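Local coordinates for protein cystathionine gamma-lyase (Saccharomyces cerevisiae, PDB 1N8P) that belongs to the Cys/Met metabolism family of pyridoxal-5'-phosphate-dependent enzymes and carries pyridoxal-5'-phosphate in its pocket, at residues G306-R311 / V368-G373. Residues are numbered along the deposited sequence; the frame is centred on the assembly and turned at random.
Sequences GMISFR and VRISVG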
loop_
_atom_site.group_PDB
_atom_site.type_symbol
_atom_site.label_atom_id
_atom_site.label_comp_id
_atom_site.label_asym_id
_atom_site.label_seq_id
_atom_site.Cartn_x
_atom_site.Cartn_y
_atom_site.Cartn_z
ATOM N N GLY A 306 4.220 -0.363 29.527
ATOM C CA GLY A 306 2.886 0.133 29.249
ATOM C C GLY A 306 1.802 -0.836 29.678
ATOM O O GLY A 306 0.629 -0.539 29.549
ATOM N N MET A 307 2.195 -1.992 30.196
ATOM C CA MET A 307 1.245 -3.003 30.646
ATOM C C MET A 307 1.149 -3.009 32.170
ATOM O O MET A 307 2.154 -3.144 32.880
ATOM C CB MET A 307 1.683 -4.407 30.203
ATOM C CG MET A 307 2.110 -4.554 28.748
ATOM S SD MET A 307 0.800 -4.368 27.542
ATOM C CE MET A 307 -0.218 -5.842 27.872
ATOM N N ILE A 308 -0.071 -2.857 32.666
ATOM C CA ILE A 308 -0.330 -2.868 34.096
ATOM C C ILE A 308 -1.198 -4.106 34.189
ATOM O O ILE A 308 -1.622 -4.626 33.174
ATOM C CB ILE A 308 -1.079 -1.561 34.525
ATOM C CG1 ILE A 308 -0.139 -0.372 34.332
ATOM C CG2 ILE A 308 -1.549 -1.622 35.987
ATOM C CD1 ILE A 308 -0.803 0.957 34.418
ATOM N N SER A 309 -1.422 -4.611 35.384
ATOM C CA SER A 309 -2.249 -5.793 35.565
ATOM C C SER A 309 -2.743 -5.579 36.977
ATOM O O SER A 309 -1.979 -5.145 37.841
ATOM C CB SER A 309 -1.381 -7.036 35.447
ATOM O OG SER A 309 -2.110 -8.224 35.638
ATOM N N PHE A 310 -4.022 -5.820 37.226
ATOM C CA PHE A 310 -4.507 -5.584 38.572
ATOM C C PHE A 310 -5.780 -6.348 38.766
ATOM O O PHE A 310 -6.364 -6.792 37.788
ATOM C CB PHE A 310 -4.706 -4.074 38.810
ATOM C CG PHE A 310 -5.961 -3.518 38.217
ATOM C CD1 PHE A 310 -7.079 -3.302 39.012
ATOM C CD2 PHE A 310 -6.046 -3.248 36.859
ATOM C CE1 PHE A 310 -8.248 -2.833 38.463
ATOM C CE2 PHE A 310 -7.213 -2.780 36.313
ATOM C CZ PHE A 310 -8.312 -2.574 37.111
ATOM N N ARG A 311 -6.178 -6.536 40.025
ATOM C CA ARG A 311 -7.397 -7.272 40.361
ATOM C C ARG A 311 -8.265 -6.331 41.162
ATOM O O ARG A 311 -7.775 -5.685 42.078
ATOM C CB ARG A 311 -7.051 -8.542 41.165
ATOM C CG ARG A 311 -6.075 -8.325 42.331
ATOM C CD ARG A 311 -5.408 -9.627 42.865
ATOM N NE ARG A 311 -6.316 -10.494 43.614
ATOM C CZ ARG A 311 -7.192 -11.295 43.036
ATOM N NH1 ARG A 311 -7.251 -11.332 41.721
ATOM N NH2 ARG A 311 -8.028 -12.015 43.762
ATOM N N VAL A 368 -7.661 -7.820 35.828
ATOM C CA VAL A 368 -7.785 -7.011 34.624
ATOM C C VAL A 368 -6.387 -6.572 34.158
ATOM O O VAL A 368 -5.594 -6.018 34.936
ATOM C CB VAL A 368 -8.646 -5.749 34.868
ATOM C CG1 VAL A 368 -8.521 -4.797 33.694
ATOM C CG2 VAL A 368 -10.091 -6.139 35.060
ATOM N N ARG A 369 -6.083 -6.841 32.895
ATOM C CA ARG A 369 -4.806 -6.457 32.318
ATOM C C ARG A 369 -5.009 -5.341 31.288
ATOM O O ARG A 369 -5.840 -5.459 30.375
ATOM C CB ARG A 369 -4.165 -7.660 31.667
ATOM C CG ARG A 369 -3.046 -7.358 30.701
ATOM C CD ARG A 369 -2.568 -8.670 30.188
ATOM N NE ARG A 369 -1.963 -8.682 28.859
ATOM C CZ ARG A 369 -2.518 -8.201 27.755
ATOM N NH1 ARG A 369 -3.710 -7.619 27.794
ATOM N NH2 ARG A 369 -1.907 -8.384 26.593
ATOM N N ILE A 370 -4.262 -4.253 31.448
ATOM C CA ILE A 370 -4.372 -3.108 30.551
ATOM C C ILE A 370 -3.080 -2.663 29.863
ATOM O O ILE A 370 -1.997 -2.632 30.443
ATOM C CB ILE A 370 -5.014 -1.894 31.262
ATOM C CG1 ILE A 370 -4.223 -1.520 32.494
ATOM C CG2 ILE A 370 -6.406 -2.253 31.722
ATOM C CD1 ILE A 370 -4.893 -0.449 33.306
ATOM N N SER A 371 -3.249 -2.336 28.589
ATOM C CA SER A 371 -2.212 -1.879 27.673
ATOM C C SER A 371 -2.366 -0.349 27.503
ATOM O O SER A 371 -3.183 0.118 26.697
ATOM C CB SER A 371 -2.432 -2.595 26.334
ATOM O OG SER A 371 -1.386 -2.395 25.418
ATOM N N VAL A 372 -1.617 0.433 28.270
ATOM C CA VAL A 372 -1.707 1.869 28.159
ATOM C C VAL A 372 -1.154 2.385 26.818
ATOM O O VAL A 372 -0.040 2.023 26.424
ATOM C CB VAL A 372 -0.933 2.533 29.264
ATOM C CG1 VAL A 372 -1.119 4.033 29.197
ATOM C CG2 VAL A 372 -1.372 1.977 30.592
ATOM N N GLY A 373 -1.951 3.223 26.134
ATOM C CA GLY A 373 -1.577 3.810 24.851
ATOM C C GLY A 373 -0.917 5.169 25.019
ATOM O O GLY A 373 -0.258 5.408 26.042
#
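Bends at chi2 (-68°) and chi3 (-67°) turn the M307 side chain across toward strand 368-371, while R369, with CG anti to the backbone N, runs extended from CG to NE. The methyl CE of M307 therefore lies over one face of the R369 guanidinium, off toward its rim, 3.3 Å from R369 CZ. N149 OD1 accepts a hydrogen bond from R369 NE and E343 OE1 forms a salt bridge with NH1; the side chain lies about 6 Å from the bound pyridoxal-5'-phosphate. M307 SD passes 3.6 Å from S371 OG, a hydroxyl hydrogen-bonded to G336 N. Strands 307-311 and 368-371 are antiparallel neighbours within the mixed five-stranded sheet of the C-terminal domain, in an enzyme of the fold-type I PLP-dependent family, their axes at 162°. I308/I370 and F310/V368 are the hydrogen-bonded pairs; the I308 N to I370 O bond (2.9 Å) lies in the carbonyl plane, whereas I370 N reaches I308 O from above its plane at 3.2 Å. V372 N extends the ladder to G306 O, 2.8 Å away. On the face opposite M307 and R369, the F310 ring runs beside V368, F310 CE2 lying 3.6 Å from V368 CG1, and I308 CB meets I370 CG1 at 3.7 Å. Helix 253-271 covers I308 and V372 through A264.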